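Local coordinates for aminotransferase, class V family protein (Trichomonas vaginalis, PDB 5F8V) that probably catalyses the pyridoxal-phosphate-dependent exchange of an amino group between O-phospho-L-serine and 2-oxoglutarate in serine biosynthesis, at residues F151-N156 with Q166-P171; E54-L59 with I71-G76; I90-A95 with E220-P225. All blocks are in the same frame, centred on the assembly; numbering follows the deposited sequence.

Interaction 1 (F151-N156 with Q166-P171)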
ATOM      1  N   PHE A 151      19.592 -17.540   2.136  1.00 15.42           N
ATOM      2  CA  PHE A 151      20.038 -17.464   0.754  1.00 14.99           C
ATOM      3  C   PHE A 151      18.913 -16.762  -0.009  1.00 14.75           C
ATOM      4  O   PHE A 151      17.835 -17.332  -0.188  1.00 14.79           O
ATOM      5  CB  PHE A 151      20.280 -18.865   0.190  1.00 14.79           C
ATOM      6  CG  PHE A 151      20.784 -18.880  -1.225  1.00 14.69           C
ATOM      7  CD1 PHE A 151      22.148 -18.981  -1.491  1.00 15.02           C
ATOM      8  CD2 PHE A 151      19.896 -18.809  -2.298  1.00 14.40           C
ATOM      9  CE1 PHE A 151      22.612 -19.011  -2.797  1.00 14.84           C
ATOM     10  CE2 PHE A 151      20.351 -18.829  -3.599  1.00 14.41           C
ATOM     11  CZ  PHE A 151      21.716 -18.931  -3.853  1.00 14.73           C
ATOM     12  N   TYR A 152      19.159 -15.524  -0.424  1.00 14.18           N
ATOM     13  CA  TYR A 152      18.154 -14.716  -1.113  1.00 13.80           C
ATOM     14  C   TYR A 152      18.337 -14.824  -2.616  1.00 13.28           C
ATOM     15  O   TYR A 152      19.466 -14.762  -3.107  1.00 13.27           O
ATOM     16  CB  TYR A 152      18.258 -13.251  -0.687  1.00 13.63           C
ATOM     17  CG  TYR A 152      17.222 -12.357  -1.333  1.00 13.49           C
ATOM     18  CD1 TYR A 152      17.364 -11.922  -2.658  1.00 13.38           C
ATOM     19  CD2 TYR A 152      16.091 -11.947  -0.626  1.00 13.55           C
ATOM     20  CE1 TYR A 152      16.409 -11.122  -3.255  1.00 13.23           C
ATOM     21  CE2 TYR A 152      15.139 -11.134  -1.217  1.00 13.19           C
ATOM     22  CZ  TYR A 152      15.308 -10.727  -2.524  1.00 12.99           C
ATOM     23  OH  TYR A 152      14.372  -9.933  -3.106  1.00 12.90           O
ATOM     24  N   TYR A 153      17.228 -14.966  -3.344  1.00 12.81           N
ATOM     25  CA  TYR A 153      17.259 -14.936  -4.816  1.00 12.39           C
ATOM     26  C   TYR A 153      15.915 -14.604  -5.436  1.00 12.10           C
ATOM     27  O   TYR A 153      14.882 -14.693  -4.783  1.00 12.00           O
ATOM     28  CB  TYR A 153      17.779 -16.256  -5.389  1.00 12.48           C
ATOM     29  CG  TYR A 153      16.753 -17.356  -5.579  1.00 12.37           C
ATOM     30  CD1 TYR A 153      16.310 -18.123  -4.505  1.00 12.37           C
ATOM     31  CD2 TYR A 153      16.253 -17.655  -6.845  1.00 12.53           C
ATOM     32  CE1 TYR A 153      15.380 -19.148  -4.683  1.00 12.37           C
ATOM     33  CE2 TYR A 153      15.338 -18.677  -7.030  1.00 12.73           C
ATOM     34  CZ  TYR A 153      14.901 -19.423  -5.939  1.00 12.58           C
ATOM     35  OH  TYR A 153      13.994 -20.434  -6.143  1.00 12.49           O
ATOM     36  N   CYS A 154      15.962 -14.239  -6.711  1.00 11.90           N
ATOM     37  CA  CYS A 154      14.778 -13.881  -7.485  1.00 11.80           C
ATOM     38  C   CYS A 154      14.419 -15.033  -8.413  1.00 11.63           C
ATOM     39  O   CYS A 154      15.196 -15.402  -9.303  1.00 11.70           O
ATOM     40  CB  CYS A 154      15.044 -12.629  -8.303  1.00 11.93           C
ATOM     41  SG  CYS A 154      13.582 -12.025  -9.142  1.00 12.12           S
ATOM     42  N   ASP A 155      13.246 -15.610  -8.196  1.00 11.28           N
ATOM     43  CA  ASP A 155      12.840 -16.777  -8.972  1.00 11.48           C
ATOM     44  C   ASP A 155      12.615 -16.439 -10.447  1.00 11.21           C
ATOM     45  O   ASP A 155      12.882 -17.270 -11.305  1.00 11.27           O
ATOM     46  CB  ASP A 155      11.585 -17.415  -8.370  1.00 11.66           C
ATOM     47  CG  ASP A 155      11.448 -18.872  -8.735  1.00 11.90           C
ATOM     48  OD1 ASP A 155      12.419 -19.627  -8.559  1.00 12.38           O
ATOM     49  OD2 ASP A 155      10.365 -19.266  -9.196  1.00 12.21           O
ATOM     50  N   ASN A 156      12.139 -15.226 -10.735  1.00 11.06           N
ATOM     51  CA  ASN A 156      11.938 -14.778 -12.116  1.00 10.94           C
ATOM     52  C   ASN A 156      12.384 -13.328 -12.322  1.00 11.17           C
ATOM     53  O   ASN A 156      11.754 -12.398 -11.810  1.00 10.92           O
ATOM     54  CB  ASN A 156      10.470 -14.959 -12.529  1.00 10.80           C
ATOM     55  CG  ASN A 156      10.229 -14.572 -13.976  1.00 11.04           C
ATOM     56  OD1 ASN A 156      10.652 -15.269 -14.899  1.00 11.00           O
ATOM     57  ND2 ASN A 156       9.607 -13.420 -14.181  1.00 11.06           N
ATOM     58  N   GLN A 166      13.611 -24.970 -10.899  1.00 22.18           N
ATOM     59  CA  GLN A 166      13.450 -25.555  -9.559  1.00 23.29           C
ATOM     60  C   GLN A 166      14.232 -24.730  -8.539  1.00 22.40           C
ATOM     61  O   GLN A 166      15.125 -23.974  -8.917  1.00 22.17           O
ATOM     62  CB  GLN A 166      13.929 -27.013  -9.558  1.00 25.48           C
ATOM     63  CG  GLN A 166      15.431 -27.192  -9.749  1.00 26.94           C
ATOM     64  CD  GLN A 166      15.805 -28.539 -10.343  1.00 29.73           C
ATOM     65  OE1 GLN A 166      16.412 -29.381  -9.677  1.00 30.96           O
ATOM     66  NE2 GLN A 166      15.453 -28.746 -11.609  1.00 31.24           N
ATOM     67  N   PHE A 167      13.900 -24.865  -7.254  1.00 21.42           N
ATOM     68  CA  PHE A 167      14.608 -24.118  -6.203  1.00 20.79           C
ATOM     69  C   PHE A 167      16.079 -24.556  -6.140  1.00 20.56           C
ATOM     70  O   PHE A 167      16.375 -25.726  -6.364  1.00 19.44           O
ATOM     71  CB  PHE A 167      13.977 -24.331  -4.817  1.00 20.48           C
ATOM     72  CG  PHE A 167      12.580 -23.764  -4.653  1.00 20.38           C
ATOM     73  CD1 PHE A 167      11.989 -22.914  -5.600  1.00 19.72           C
ATOM     74  CD2 PHE A 167      11.858 -24.069  -3.503  1.00 20.06           C
ATOM     75  CE1 PHE A 167      10.715 -22.418  -5.404  1.00 19.88           C
ATOM     76  CE2 PHE A 167      10.584 -23.563  -3.305  1.00 19.50           C
ATOM     77  CZ  PHE A 167      10.011 -22.741  -4.254  1.00 19.52           C
ATOM     78  N   PRO A 168      17.000 -23.612  -5.852  1.00 20.94           N
ATOM     79  CA  PRO A 168      18.389 -24.002  -5.609  1.00 21.54           C
ATOM     80  C   PRO A 168      18.545 -24.931  -4.399  1.00 22.28           C
ATOM     81  O   PRO A 168      17.685 -24.947  -3.507  1.00 21.90           O
ATOM     82  CB  PRO A 168      19.094 -22.669  -5.329  1.00 21.12           C
ATOM     83  CG  PRO A 168      18.221 -21.629  -5.926  1.00 21.22           C
ATOM     84  CD  PRO A 168      16.826 -22.152  -5.777  1.00 20.99           C
ATOM     85  N   ASP A 169      19.634 -25.696  -4.404  1.00 22.79           N
ATOM     86  CA  ASP A 169      20.024 -26.548  -3.289  1.00 23.61           C
ATOM     87  C   ASP A 169      21.168 -25.870  -2.531  1.00 22.17           C
ATOM     88  O   ASP A 169      22.304 -25.835  -3.005  1.00 21.37           O
ATOM     89  CB  ASP A 169      20.455 -27.920  -3.822  1.00 25.59           C
ATOM     90  CG  ASP A 169      20.736 -28.928  -2.721  1.00 27.89           C
ATOM     91  OD1 ASP A 169      20.199 -28.775  -1.597  1.00 30.59           O
ATOM     92  OD2 ASP A 169      21.481 -29.896  -2.994  1.00 29.37           O
ATOM     93  N   VAL A 170      20.848 -25.298  -1.372  1.00 20.79           N
ATOM     94  CA  VAL A 170      21.833 -24.636  -0.521  1.00 19.97           C
ATOM     95  C   VAL A 170      21.508 -24.900   0.948  1.00 20.44           C
ATOM     96  O   VAL A 170      20.353 -25.194   1.282  1.00 19.66           O
ATOM     97  CB  VAL A 170      21.901 -23.106  -0.767  1.00 19.75           C
ATOM     98  CG1 VAL A 170      22.381 -22.806  -2.181  1.00 19.90           C
ATOM     99  CG2 VAL A 170      20.567 -22.431  -0.484  1.00 19.53           C
ATOM    100  N   PRO A 171      22.518 -24.799   1.836  1.00 21.31           N
ATOM    101  CA  PRO A 171      22.237 -25.093   3.249  1.00 21.28           C
ATOM    102  C   PRO A 171      21.229 -24.134   3.894  1.00 21.07           C
ATOM    103  O   PRO A 171      20.252 -24.594   4.486  1.00 20.01           O
ATOM    104  CB  PRO A 171      23.617 -24.980   3.908  1.00 22.02           C
ATOM    105  CG  PRO A 171      24.578 -25.300   2.808  1.00 22.01           C
ATOM    106  CD  PRO A 171      23.968 -24.631   1.604  1.00 21.84           C
TER
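F151 and Y153, on strand 148-154 of the mixed sheet, pack against F167, P168 and V170 of the loop that leads into the next strand, 174-177. The loop runs back nearly antiparallel to the strand, 165° apart. V170 crosses F151 at about a right angle. V170 CG1 sits over one face, toward the rim, 4.1 Å from the centroid of the F151 ring, a CH-pi contact. V170 CG2 reaches F151 CG at 3.6 Å. The strand belongs to the parallel part of the sheet, as in the large domain of fold-type I PLP enzymes. Alternation along it turns F151 and Y153 to the loop and Y152 to helix 103-115. With CG between the backbone N and the carbonyl carbon (chi1 86°), Y153 meets P168 tip to tip. P168 CG lies over one face of the Y153 ring, offset toward the rim, 4.0 Å from its centroid, and P168 CD is 3.3 Å from Y153 CZ. Y153 OH also touches F167 CD1 at 3.2 Å. The hydroxyl donates to D155 OD1 at 3.0 Å, meeting it 39° out of the carboxylate plane. D155 OD2 is held by N181 and a salt bridge to R185.

Interaction 2 (E54-L59 with I71-G76)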
ATOM      1  N   GLU A  54     -11.150 -15.570   4.301  1.00 18.98           N
ATOM      2  CA  GLU A  54     -11.393 -16.346   3.085  1.00 18.87           C
ATOM      3  C   GLU A  54     -10.243 -16.203   2.072  1.00 17.90           C
ATOM      4  O   GLU A  54      -9.750 -17.203   1.544  1.00 17.60           O
ATOM      5  CB  GLU A  54     -12.724 -15.927   2.450  1.00 19.32           C
ATOM      6  CG  GLU A  54     -13.125 -16.731   1.223  1.00 20.04           C
ATOM      7  CD  GLU A  54     -14.351 -16.159   0.544  1.00 20.73           C
ATOM      8  OE1 GLU A  54     -14.243 -15.730  -0.629  1.00 21.45           O
ATOM      9  OE2 GLU A  54     -15.416 -16.125   1.181  1.00 20.90           O
ATOM     10  N   ALA A  55      -9.812 -14.966   1.823  1.00 17.09           N
ATOM     11  CA  ALA A  55      -8.699 -14.703   0.892  1.00 16.46           C
ATOM     12  C   ALA A  55      -7.416 -15.434   1.301  1.00 16.43           C
ATOM     13  O   ALA A  55      -6.707 -15.995   0.451  1.00 17.00           O
ATOM     14  CB  ALA A  55      -8.448 -13.211   0.780  1.00 16.11           C
ATOM     15  N   THR A  56      -7.136 -15.452   2.602  1.00 15.80           N
ATOM     16  CA  THR A  56      -5.956 -16.129   3.136  1.00 16.00           C
ATOM     17  C   THR A  56      -6.033 -17.646   2.924  1.00 15.70           C
ATOM     18  O   THR A  56      -5.078 -18.279   2.436  1.00 14.92           O
ATOM     19  CB  THR A  56      -5.773 -15.811   4.642  1.00 16.16           C
ATOM     20  OG1 THR A  56      -5.751 -14.385   4.838  1.00 16.30           O
ATOM     21  CG2 THR A  56      -4.480 -16.415   5.177  1.00 16.20           C
ATOM     22  N   GLU A  57      -7.174 -18.211   3.304  1.00 15.55           N
ATOM     23  CA  GLU A  57      -7.455 -19.637   3.130  1.00 15.78           C
ATOM     24  C   GLU A  57      -7.404 -20.047   1.659  1.00 14.80           C
ATOM     25  O   GLU A  57      -6.830 -21.077   1.318  1.00 14.60           O
ATOM     26  CB  GLU A  57      -8.832 -19.997   3.736  1.00 16.69           C
ATOM     27  CG  GLU A  57      -8.832 -20.112   5.260  1.00 17.92           C
ATOM     28  CD  GLU A  57     -10.224 -20.053   5.886  1.00 19.36           C
ATOM     29  OE1 GLU A  57     -11.244 -20.168   5.168  1.00 21.11           O
ATOM     30  OE2 GLU A  57     -10.308 -19.882   7.115  1.00 20.65           O
ATOM     31  N   ARG A  58      -7.994 -19.237   0.788  1.00 14.58           N
ATOM     32  CA  ARG A  58      -8.042 -19.563  -0.639  1.00 14.21           C
ATOM     33  C   ARG A  58      -6.619 -19.629  -1.219  1.00 13.69           C
ATOM     34  O   ARG A  58      -6.292 -20.541  -1.978  1.00 13.13           O
ATOM     35  CB  ARG A  58      -8.911 -18.567  -1.411  1.00 14.33           C
ATOM     36  CG  ARG A  58      -9.283 -19.040  -2.803  1.00 14.61           C
ATOM     37  CD  ARG A  58     -10.246 -18.103  -3.512  1.00 15.03           C
ATOM     38  NE  ARG A  58     -11.478 -17.810  -2.773  1.00 15.29           N
ATOM     39  CZ  ARG A  58     -12.586 -18.560  -2.734  1.00 15.68           C
ATOM     40  NH1 ARG A  58     -12.693 -19.713  -3.394  1.00 15.60           N
ATOM     41  NH2 ARG A  58     -13.631 -18.124  -2.031  1.00 15.79           N
ATOM     42  N   LEU A  59      -5.779 -18.677  -0.837  1.00 13.63           N
ATOM     43  CA  LEU A  59      -4.389 -18.683  -1.261  1.00 13.84           C
ATOM     44  C   LEU A  59      -3.672 -19.911  -0.718  1.00 14.03           C
ATOM     45  O   LEU A  59      -2.853 -20.506  -1.423  1.00 13.31           O
ATOM     46  CB  LEU A  59      -3.676 -17.415  -0.802  1.00 13.86           C
ATOM     47  CG  LEU A  59      -2.211 -17.244  -1.212  1.00 13.97           C
ATOM     48  CD1 LEU A  59      -2.061 -17.246  -2.730  1.00 13.98           C
ATOM     49  CD2 LEU A  59      -1.653 -15.956  -0.620  1.00 13.81           C
ATOM     50  N   ILE A  71       0.733 -16.750   6.382  1.00 14.20           N
ATOM     51  CA  ILE A  71       0.455 -16.016   5.148  1.00 14.15           C
ATOM     52  C   ILE A  71       0.093 -14.589   5.530  1.00 14.57           C
ATOM     53  O   ILE A  71      -0.811 -14.373   6.344  1.00 14.58           O
ATOM     54  CB  ILE A  71      -0.684 -16.667   4.325  1.00 14.26           C
ATOM     55  CG1 ILE A  71      -0.319 -18.114   3.953  1.00 14.05           C
ATOM     56  CG2 ILE A  71      -0.961 -15.859   3.054  1.00 14.31           C
ATOM     57  CD1 ILE A  71      -1.441 -18.903   3.303  1.00 14.14           C
ATOM     58  N   LEU A  72       0.804 -13.616   4.954  1.00 14.79           N
ATOM     59  CA  LEU A  72       0.527 -12.199   5.211  1.00 15.13           C
ATOM     60  C   LEU A  72       0.096 -11.477   3.946  1.00 15.16           C
ATOM     61  O   LEU A  72       0.604 -11.741   2.870  1.00 14.79           O
ATOM     62  CB  LEU A  72       1.770 -11.493   5.773  1.00 15.46           C
ATOM     63  CG  LEU A  72       2.479 -12.084   6.989  1.00 15.85           C
ATOM     64  CD1 LEU A  72       3.589 -11.141   7.427  1.00 16.01           C
ATOM     65  CD2 LEU A  72       1.526 -12.327   8.146  1.00 16.37           C
ATOM     66  N   PHE A  73      -0.862 -10.573   4.101  1.00 15.84           N
ATOM     67  CA  PHE A  73      -1.138  -9.519   3.137  1.00 15.92           C
ATOM     68  C   PHE A  73      -0.660  -8.251   3.810  1.00 15.74           C
ATOM     69  O   PHE A  73      -1.105  -7.944   4.922  1.00 16.59           O
ATOM     70  CB  PHE A  73      -2.635  -9.401   2.858  1.00 16.26           C
ATOM     71  CG  PHE A  73      -3.215 -10.586   2.149  1.00 16.74           C
ATOM     72  CD1 PHE A  73      -3.035 -10.743   0.780  1.00 16.97           C
ATOM     73  CD2 PHE A  73      -3.950 -11.546   2.842  1.00 16.94           C
ATOM     74  CE1 PHE A  73      -3.573 -11.836   0.113  1.00 17.47           C
ATOM     75  CE2 PHE A  73      -4.486 -12.645   2.179  1.00 17.22           C
ATOM     76  CZ  PHE A  73      -4.299 -12.791   0.817  1.00 17.36           C
ATOM     77  N   VAL A  74       0.234  -7.518   3.149  1.00 15.36           N
ATOM     78  CA  VAL A  74       0.791  -6.275   3.709  1.00 15.45           C
ATOM     79  C   VAL A  74       0.718  -5.105   2.736  1.00 16.20           C
ATOM     80  O   VAL A  74       0.654  -5.293   1.521  1.00 16.31           O
ATOM     81  CB  VAL A  74       2.249  -6.468   4.181  1.00 14.86           C
ATOM     82  CG1 VAL A  74       2.263  -7.338   5.429  1.00 14.45           C
ATOM     83  CG2 VAL A  74       3.130  -7.083   3.085  1.00 14.49           C
ATOM     84  N   ALA A  75       0.687  -3.894   3.288  1.00 16.84           N
ATOM     85  CA  ALA A  75       0.798  -2.679   2.493  1.00 17.15           C
ATOM     86  C   ALA A  75       2.225  -2.596   1.971  1.00 16.99           C
ATOM     87  O   ALA A  75       3.145  -3.067   2.625  1.00 17.45           O
ATOM     88  CB  ALA A  75       0.473  -1.453   3.333  1.00 17.39           C
ATOM     89  N   GLY A  76       2.398  -2.009   0.794  1.00 16.79           N
ATOM     90  CA  GLY A  76       3.735  -1.789   0.223  1.00 16.97           C
ATOM     91  C   GLY A  76       4.143  -2.837  -0.804  1.00 16.59           C
ATOM     92  O   GLY A  76       3.782  -4.007  -0.697  1.00 16.33           O
TER
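I71 and F73 of strand 69-75 face helix 46-63 and pack on A55, T56 and L59. This is alpha/beta packing at an edge of the mixed sheet, the short segments' axes 9.2 Å apart at closest approach and 128° apart in direction. Among the apolar contacts, L59 CD2 lies 3.7 Å from I71 CG2. T56 CG2 is anti to its backbone N and meets I71 CB at 3.9 Å, the two side chains sliding past each other in opposite directions. A55 CB comes to 4.2 Å from F73 CZ.

Two helix oxygens lie at the edge of the F73 ring. T56 OG1 is in the ring plane, 3.4 Å from F73 CE2. This hydroxyl sits beside its own backbone N (chi1 -54°) and is hydrogen-bonded to Q52 O one turn earlier. A55 O is 4.0 Å from F73 CZ and also accepts L59 N.

Elsewhere on the helix, R58 NH2 forms a salt bridge with E54 OE1 at 2.8 Å.

Helix 248-263 also borders the contact, touching A55, R58 and F73. V211 of the adjacent antiparallel strand 209-215 meets L59 and F73. At the end of strand 69-75, A75 packs on G76 of the second subunit.

Interaction 3 (I90-A95 with E220-P225)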
ATOM      1  N   ILE A  90      17.870 -11.785   9.594  1.00 16.59           N
ATOM      2  CA  ILE A  90      19.293 -11.917   9.928  1.00 17.16           C
ATOM      3  C   ILE A  90      19.442 -12.672  11.257  1.00 17.88           C
ATOM      4  O   ILE A  90      20.293 -13.547  11.385  1.00 17.58           O
ATOM      5  CB  ILE A  90      20.008 -10.544   9.997  1.00 17.30           C
ATOM      6  CG1 ILE A  90      20.164  -9.978   8.579  1.00 17.30           C
ATOM      7  CG2 ILE A  90      21.383 -10.664  10.664  1.00 17.48           C
ATOM      8  CD1 ILE A  90      20.611  -8.535   8.533  1.00 17.49           C
ATOM      9  N   GLY A  91      18.599 -12.330  12.225  1.00 18.99           N
ATOM     10  CA  GLY A  91      18.704 -12.854  13.581  1.00 20.29           C
ATOM     11  C   GLY A  91      20.037 -12.448  14.184  1.00 21.04           C
ATOM     12  O   GLY A  91      20.425 -11.282  14.107  1.00 20.93           O
ATOM     13  N   GLU A  92      20.743 -13.432  14.738  1.00 22.21           N
ATOM     14  CA  GLU A  92      22.073 -13.243  15.312  1.00 23.81           C
ATOM     15  C   GLU A  92      23.169 -13.751  14.372  1.00 23.00           C
ATOM     16  O   GLU A  92      24.329 -13.818  14.775  1.00 23.44           O
ATOM     17  CB  GLU A  92      22.188 -13.985  16.660  1.00 25.19           C
ATOM     18  CG  GLU A  92      21.089 -13.700  17.679  1.00 27.34           C
ATOM     19  CD  GLU A  92      21.242 -12.359  18.392  1.00 30.00           C
ATOM     20  OE1 GLU A  92      21.948 -11.455  17.879  1.00 31.56           O
ATOM     21  OE2 GLU A  92      20.634 -12.206  19.478  1.00 32.35           O
ATOM     22  N   HIS A  93      22.821 -14.104  13.133  1.00 22.52           N
ATOM     23  CA  HIS A  93      23.811 -14.597  12.170  1.00 22.01           C
ATOM     24  C   HIS A  93      24.751 -13.480  11.722  1.00 22.08           C
ATOM     25  O   HIS A  93      24.390 -12.305  11.753  1.00 21.61           O
ATOM     26  CB  HIS A  93      23.128 -15.232  10.962  1.00 22.07           C
ATOM     27  CG  HIS A  93      22.308 -16.436  11.303  1.00 21.91           C
ATOM     28  ND1 HIS A  93      20.965 -16.361  11.596  1.00 21.44           N
ATOM     29  CD2 HIS A  93      22.645 -17.742  11.416  1.00 22.06           C
ATOM     30  CE1 HIS A  93      20.509 -17.568  11.876  1.00 21.33           C
ATOM     31  NE2 HIS A  93      21.509 -18.425  11.777  1.00 21.62           N
ATOM     32  N   LYS A  94      25.960 -13.857  11.316  1.00 22.64           N
ATOM     33  CA  LYS A  94      26.995 -12.895  10.940  1.00 23.60           C
ATOM     34  C   LYS A  94      27.089 -12.668   9.427  1.00 23.05           C
ATOM     35  O   LYS A  94      27.907 -11.859   8.977  1.00 21.92           O
ATOM     36  CB  LYS A  94      28.355 -13.341  11.498  1.00 25.32           C
ATOM     37  CG  LYS A  94      28.392 -13.537  13.016  1.00 27.28           C
ATOM     38  CD  LYS A  94      27.964 -12.287  13.777  1.00 29.20           C
ATOM     39  CE  LYS A  94      28.180 -12.395  15.285  1.00 31.34           C
ATOM     40  NZ  LYS A  94      26.988 -12.944  15.991  1.00 31.97           N
ATOM     41  N   ALA A  95      26.256 -13.362   8.647  1.00 22.30           N
ATOM     42  CA  ALA A  95      26.279 -13.229   7.192  1.00 21.99           C
ATOM     43  C   ALA A  95      24.911 -13.428   6.549  1.00 21.12           C
ATOM     44  O   ALA A  95      24.022 -14.043   7.138  1.00 20.95           O
ATOM     45  CB  ALA A  95      27.283 -14.210   6.595  1.00 22.32           C
ATOM     46  N   GLU A 220      10.868 -16.870  14.969  1.00 24.40           N
ATOM     47  CA  GLU A 220      11.482 -17.033  16.292  1.00 25.46           C
ATOM     48  C   GLU A 220      12.808 -16.247  16.416  1.00 24.72           C
ATOM     49  O   GLU A 220      13.273 -15.980  17.527  1.00 24.62           O
ATOM     50  CB  GLU A 220      11.699 -18.520  16.628  1.00 26.90           C
ATOM     51  CG  GLU A 220      10.404 -19.324  16.758  1.00 28.61           C
ATOM     52  CD  GLU A 220      10.620 -20.808  17.059  1.00 29.91           C
ATOM     53  OE1 GLU A 220      11.769 -21.233  17.307  1.00 32.41           O
ATOM     54  OE2 GLU A 220       9.627 -21.566  17.054  1.00 30.96           O
ATOM     55  N   ARG A 221      13.399 -15.862  15.282  1.00 23.33           N
ATOM     56  CA  ARG A 221      14.639 -15.075  15.278  1.00 22.64           C
ATOM     57  C   ARG A 221      14.368 -13.654  15.774  1.00 22.29           C
ATOM     58  O   ARG A 221      13.275 -13.126  15.557  1.00 22.02           O
ATOM     59  CB  ARG A 221      15.248 -15.024  13.873  1.00 22.16           C
ATOM     60  CG  ARG A 221      15.600 -16.393  13.310  1.00 21.95           C
ATOM     61  CD  ARG A 221      16.141 -16.298  11.903  1.00 21.55           C
ATOM     62  NE  ARG A 221      16.572 -17.612  11.425  1.00 21.30           N
ATOM     63  CZ  ARG A 221      17.368 -17.825  10.382  1.00 20.82           C
ATOM     64  NH1 ARG A 221      17.849 -16.813   9.657  1.00 21.06           N
ATOM     65  NH2 ARG A 221      17.688 -19.069  10.052  1.00 20.63           N
ATOM     66  N   PRO A 222      15.356 -13.031  16.446  1.00 22.70           N
ATOM     67  CA  PRO A 222      15.137 -11.676  16.952  1.00 22.60           C
ATOM     68  C   PRO A 222      15.205 -10.651  15.822  1.00 22.94           C
ATOM     69  O   PRO A 222      16.072 -10.758  14.960  1.00 22.79           O
ATOM     70  CB  PRO A 222      16.296 -11.481  17.929  1.00 22.63           C
ATOM     71  CG  PRO A 222      17.390 -12.325  17.375  1.00 22.88           C
ATOM     72  CD  PRO A 222      16.712 -13.521  16.763  1.00 22.69           C
ATOM     73  N   VAL A 223      14.279  -9.695  15.825  1.00 23.37           N
ATOM     74  CA  VAL A 223      14.283  -8.574  14.865  1.00 23.63           C
ATOM     75  C   VAL A 223      15.425  -7.591  15.155  1.00 23.65           C
ATOM     76  O   VAL A 223      15.771  -7.358  16.316  1.00 24.24           O
ATOM     77  CB  VAL A 223      12.920  -7.833  14.870  1.00 24.67           C
ATOM     78  CG1 VAL A 223      12.688  -7.070  16.176  1.00 24.84           C
ATOM     79  CG2 VAL A 223      12.803  -6.898  13.670  1.00 25.09           C
ATOM     80  N   LYS A 224      16.015  -7.026  14.100  1.00 22.51           N
ATOM     81  CA  LYS A 224      17.111  -6.065  14.255  1.00 21.20           C
ATOM     82  C   LYS A 224      16.569  -4.724  14.758  1.00 20.59           C
ATOM     83  O   LYS A 224      15.437  -4.375  14.435  1.00 19.79           O
ATOM     84  CB  LYS A 224      17.849  -5.838  12.926  1.00 20.99           C
ATOM     85  CG  LYS A 224      18.723  -6.994  12.475  1.00 21.24           C
ATOM     86  CD  LYS A 224      20.061  -6.991  13.197  1.00 20.96           C
ATOM     87  CE  LYS A 224      20.902  -8.175  12.781  1.00 20.90           C
ATOM     88  NZ  LYS A 224      22.090  -8.333  13.660  1.00 21.20           N
ATOM     89  N   PRO A 225      17.387  -3.948  15.512  1.00 20.26           N
ATOM     90  CA  PRO A 225      16.942  -2.621  15.971  1.00 20.14           C
ATOM     91  C   PRO A 225      16.511  -1.682  14.827  1.00 19.67           C
ATOM     92  O   PRO A 225      16.978  -1.817  13.691  1.00 18.92           O
ATOM     93  CB  PRO A 225      18.189  -2.047  16.673  1.00 20.21           C
ATOM     94  CG  PRO A 225      19.062  -3.216  16.958  1.00 20.45           C
ATOM     95  CD  PRO A 225      18.803  -4.184  15.846  1.00 20.51           C
TER
HETATM   96  O   HOH W   1      23.709 -10.528  13.564  1.00 24.30           O
HETATM   97  O   HOH W   2      16.912 -10.172  12.247  1.00 27.17           O
HETATM   98  O   HOH W   3      21.434  -8.717  16.520  1.00 25.45           O
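I90 to H93 form a type II' beta turn, with G91 at positive phi, and the turn brings G91 CA to 4.9 Å from R221 CA. G91 leaves the helical conformation at the end of helix 78-89. G91 CA is 4.1 Å from R221 CB, which leaves little room for a side chain, and the positive phi itself favours glycine.

H93 and R221 cross at about a right angle. H93 CE1 sits over the centre of the guanidinium, 3.5 Å from R221 CZ, with the two planes 41° apart. The R221 chain is extended from CG to NE, and R221 NH1 is hydrogen-bonded to A149 O and F89 O. The imidazole is fixed by H93 ND1, which donates to I90 O at 2.9 Å with the carbonyl oxygen in the ring plane. H93 N binds the same oxygen from the opposite face of the carbonyl plane.

K224 bends at chi2 (-80°) and crosses I90 at about a right angle. K224 CE is packed tightly on I90 CG2, at 3.3 Å. K224 NZ makes a weak hydrogen bond to G91 O, 3.4 Å long. It also donates to two waters: one bridges to H93 O, the other to E92 OE1. A third water joins G91 N, at 2.7 Å, to P222 O. At the exposed side of the contact, E92 OE2 lies 3.9 Å from P222 CG.

The contact joins the loop between helix 78-89 and strand 95-98 to the loop between strand 209-215 and helix 233-238. K224 has a backbone bond to F87 in helix 78-89, and R221 O accepts from R234 of helix 233-238.

How the interactions relate
Interactions 1 and 2 are buried and both reach the same mixed sheet. Interaction 2 joins a helix to strand 69-75, one of the two outermost strands of the sheet within the chain. Interaction 1 packs a connecting loop on inner strand 148-154. Their centres lie 23 Å apart. Both rest mainly on apolar side chains and aromatic rings. Interaction 3 is farther from the middle of the chain, about 26 Å from its centre, and only partly buried. It holds two loops together through an arginine-histidine contact, a weak lysine bond and bridging waters. Its segments are 125 residues apart in sequence, and interaction 1 is nested between them. The three contacts do not touch.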